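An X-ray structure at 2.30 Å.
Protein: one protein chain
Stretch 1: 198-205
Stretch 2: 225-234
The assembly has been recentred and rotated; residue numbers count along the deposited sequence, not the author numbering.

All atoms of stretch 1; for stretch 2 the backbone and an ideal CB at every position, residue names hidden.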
# COMPACT_ATOMS: atom_id res chain seq x y z
N LEU A 198 36.22 3.93 12.80
CA LEU A 198 36.10 4.61 11.51
C LEU A 198 35.54 6.02 11.63
O LEU A 198 35.67 6.81 10.69
CB LEU A 198 35.21 3.80 10.56
CG LEU A 198 35.69 2.40 10.19
CD1 LEU A 198 34.64 1.67 9.37
CD2 LEU A 198 37.00 2.46 9.42
N LEU A 199 34.91 6.36 12.76
CA LEU A 199 34.25 7.66 12.87
C LEU A 199 35.22 8.83 12.69
O LEU A 199 34.88 9.77 11.95
CB LEU A 199 33.50 7.76 14.20
CG LEU A 199 32.39 6.72 14.48
CD1 LEU A 199 31.63 7.07 15.75
CD2 LEU A 199 31.43 6.58 13.31
N PRO A 200 36.40 8.85 13.31
CA PRO A 200 37.29 10.01 13.12
C PRO A 200 37.69 10.23 11.67
O PRO A 200 37.96 11.37 11.28
CB PRO A 200 38.50 9.68 14.00
CG PRO A 200 38.02 8.68 14.99
CD PRO A 200 36.97 7.88 14.27
N GLN A 201 37.73 9.17 10.85
CA GLN A 201 38.12 9.32 9.45
C GLN A 201 37.06 10.08 8.66
O GLN A 201 37.40 10.93 7.82
CB GLN A 201 38.34 7.95 8.81
CG GLN A 201 39.38 7.09 9.50
CD GLN A 201 39.70 5.84 8.71
OE1 GLN A 201 39.52 5.80 7.49
NE2 GLN A 201 40.16 4.81 9.40
N TYR A 202 35.78 9.80 8.89
CA TYR A 202 34.73 10.23 7.99
C TYR A 202 33.95 11.45 8.47
O TYR A 202 33.37 12.15 7.64
CB TYR A 202 33.74 9.09 7.75
CG TYR A 202 34.28 7.99 6.87
CD1 TYR A 202 34.17 8.07 5.48
CD2 TYR A 202 34.87 6.86 7.41
CE1 TYR A 202 34.66 7.07 4.67
CE2 TYR A 202 35.36 5.85 6.60
CZ TYR A 202 35.25 5.96 5.23
OH TYR A 202 35.73 4.96 4.42
N LEU A 203 33.92 11.71 9.78
CA LEU A 203 33.10 12.79 10.32
C LEU A 203 33.92 14.08 10.30
O LEU A 203 34.44 14.55 11.31
CB LEU A 203 32.62 12.45 11.73
CG LEU A 203 31.77 11.19 11.87
CD1 LEU A 203 31.35 11.01 13.32
CD2 LEU A 203 30.55 11.24 10.96
N VAL A 204 34.03 14.66 9.10
CA VAL A 204 34.93 15.79 8.87
C VAL A 204 34.18 17.10 8.70
O VAL A 204 34.83 18.15 8.57
CB VAL A 204 35.84 15.53 7.65
CG1 VAL A 204 36.67 14.28 7.88
CG2 VAL A 204 35.02 15.42 6.38
N ASN A 205 32.85 17.09 8.70
CA ASN A 205 32.11 18.33 8.52
C ASN A 205 32.48 19.33 9.61
O ASN A 205 32.39 19.02 10.80
CB ASN A 205 30.61 18.07 8.54
CG ASN A 205 29.80 19.23 7.99
OD1 ASN A 205 29.61 20.25 8.66
ND2 ASN A 205 29.31 19.08 6.76
N UNK A 225 41.32 6.04 22.96
CA UNK A 225 42.01 6.49 21.75
C UNK A 225 41.02 6.95 20.68
O UNK A 225 41.23 7.97 20.03
CB UNK A 225 42.89 5.37 21.20
N UNK A 226 39.93 6.20 20.49
CA UNK A 226 38.96 6.55 19.46
C UNK A 226 38.25 7.85 19.81
O UNK A 226 38.05 8.71 18.94
CB UNK A 226 37.94 5.42 19.28
N UNK A 227 37.85 8.01 21.07
CA UNK A 227 37.10 9.20 21.45
C UNK A 227 37.99 10.44 21.43
O UNK A 227 37.53 11.54 21.09
CB UNK A 227 36.48 9.02 22.84
N UNK A 228 39.27 10.29 21.78
CA UNK A 228 40.19 11.42 21.71
C UNK A 228 40.35 11.88 20.27
O UNK A 228 40.21 13.07 19.96
CB UNK A 228 41.55 11.05 22.31
N UNK A 229 40.65 10.94 19.37
CA UNK A 229 40.79 11.30 17.96
C UNK A 229 39.52 11.94 17.42
O UNK A 229 39.57 12.90 16.65
CB UNK A 229 41.15 10.07 17.13
N UNK A 230 38.36 11.42 17.83
CA UNK A 230 37.10 12.01 17.39
C UNK A 230 36.94 13.43 17.93
O UNK A 230 36.52 14.33 17.20
CB UNK A 230 35.92 11.14 17.84
N UNK A 231 37.27 13.64 19.20
CA UNK A 231 37.17 14.98 19.77
C UNK A 231 38.14 15.94 19.10
O UNK A 231 37.82 17.13 18.95
CB UNK A 231 37.43 14.94 21.28
N UNK A 232 39.31 15.46 18.68
CA UNK A 232 40.22 16.29 17.92
C UNK A 232 39.64 16.79 16.62
O UNK A 232 40.16 17.74 16.04
CB UNK A 232 41.51 15.51 17.63
N UNK A 233 38.56 16.16 16.15
CA UNK A 233 37.89 16.55 14.92
C UNK A 233 36.68 17.45 15.16
O UNK A 233 36.55 18.50 14.52
CB UNK A 233 37.46 15.30 14.15
N UNK A 234 35.80 17.07 16.09
CA UNK A 234 34.50 17.72 16.25
C UNK A 234 34.41 18.59 17.49
O UNK A 234 33.42 19.33 17.64
CB UNK A 234 33.40 16.66 16.30

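Phi and psi stay in or near the helical basin from 225 to 234, and i to i+4 hydrogen bonds such as that from the N of 230 to the O of 226 (2.9 Å) confirm one helix. Each position can therefore be judged by where its CA-to-CB bond points and by what lies within reach of the ideal CB.

At 225 nothing of stretch 1 lies within 5.5 Å of the ideal CB, so this contact sets no preference, and polar or apolar residues would serve. The residue is Glu225, whose side chain makes no contact with stretch 1.

At 226 the bond runs sideways, with the ideal CB 5.4 Å from Pro200 CG. A medium or large apolar side chain could border the proline ring, though a polar one is not excluded. Ile226 is found, with chi1 m and chi2 t; its backbone also takes part, since Pro200 CG lies 4.0 Å from Ile226 O.

Position 227 points away and 228 is out of reach, so stretch 1 chooses nothing at either. They are Ile227 and Ile228, and neither side chain makes contact.

Position 229 points toward stretch 1, its ideal CB 4.0 Å from Pro200 CG. The ring lies beside CB, not in line with the bond, so a small residue would fit, and a longer polar or apolar one could continue past the ring. Asn229 packs with its CB, 4.0 Å from Pro200 CG, and with chi1 m carries its amide past the ring; it forms no hydrogen bond with stretch 1.

Position 230 is the most informative. The CA of 230 is 4.7 Å from Pro200 CA, and the ideal CB of 230 is 4.3 Å from Pro200 CG. The bond is sideways, but Leu199, Pro200 and Leu203 offer a nonpolar surface beyond it, which favours a branched or flexible aliphatic chain such as Leu, Ile or Met. Leu230 answers with chi1 t and chi2 p, which bring its end nearer: Leu230 CD1 lies 3.9 Å from Leu199 CB, 3.8 Å from Pro200 N and 4.0 Å from Leu203 CD1. One methyl thus touches three residues, two neighbours in the helix of stretch 1 and Leu203 just after it.

Positions 231 and 232 are out of reach, and the contact leaves them free. They are Leu231 and Gly232; the helical phi/psi of -61/-17 at 232 does not itself demand glycine.

Position 233 points toward stretch 1, its ideal CB 4.2 Å from Leu203 O and 4.9 Å from Pro200 O. Carbonyl oxygens suggest a donor such as Gln, Lys or Arg, although a flexible aliphatic chain could also pack here. Gln233, with chi1 t and chi2 p, lays its CG 3.0 Å from Leu203 O, a tight approach. Its NE2 is 3.9 Å from Pro200 O, too far for a hydrogen bond, and 4.1 Å from Val204 CG1, so the contact is made by packing.

At 234 the bond is sideways and no atom of stretch 1 lies within 5.5 Å of the ideal CB, so a side chain must extend past CB to touch; Ile, Val, Leu or Met could do so. Ile234 does, placing CG2 4.0 Å from Leu203 O.

Stretch 2 (225-234) EIIINLLGQI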
# COMPACT_ATOMS: atom_id res chain seq x y z
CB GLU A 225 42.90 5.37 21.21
CG GLU A 225 43.91 5.82 20.17
CD GLU A 225 44.80 4.69 19.68
OE1 GLU A 225 45.03 4.62 18.45
OE2 GLU A 225 45.25 3.88 20.51
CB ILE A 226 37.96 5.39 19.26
CG1 ILE A 226 38.68 4.18 18.66
CG2 ILE A 226 36.80 5.82 18.36
CD1 ILE A 226 37.85 2.92 18.60
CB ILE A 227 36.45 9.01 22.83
CG1 ILE A 227 35.48 7.82 22.80
CG2 ILE A 227 35.76 10.29 23.30
CD1 ILE A 227 34.36 7.94 21.77
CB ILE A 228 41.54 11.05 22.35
CG1 ILE A 228 41.37 10.85 23.85
CG2 ILE A 228 42.59 12.13 22.07
CD1 ILE A 228 42.55 10.16 24.52
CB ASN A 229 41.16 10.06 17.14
CG ASN A 229 42.56 9.55 17.46
OD1 ASN A 229 43.35 10.26 18.07
ND2 ASN A 229 42.86 8.33 17.04
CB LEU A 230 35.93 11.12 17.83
CG LEU A 230 34.57 11.37 17.19
CD1 LEU A 230 34.63 11.24 15.67
CD2 LEU A 230 33.57 10.39 17.77
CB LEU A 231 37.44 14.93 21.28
CG LEU A 231 36.34 14.29 22.14
CD1 LEU A 231 36.80 14.17 23.59
CD2 LEU A 231 35.05 15.10 22.06
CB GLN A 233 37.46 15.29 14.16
CG GLN A 233 36.82 15.54 12.81
CD GLN A 233 37.80 16.09 11.79
OE1 GLN A 233 37.74 17.26 11.42
NE2 GLN A 233 38.71 15.24 11.34
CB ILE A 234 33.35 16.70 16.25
CG1 ILE A 234 33.41 15.81 17.50
CG2 ILE A 234 33.40 15.84 14.98
CD1 ILE A 234 32.22 14.88 17.66
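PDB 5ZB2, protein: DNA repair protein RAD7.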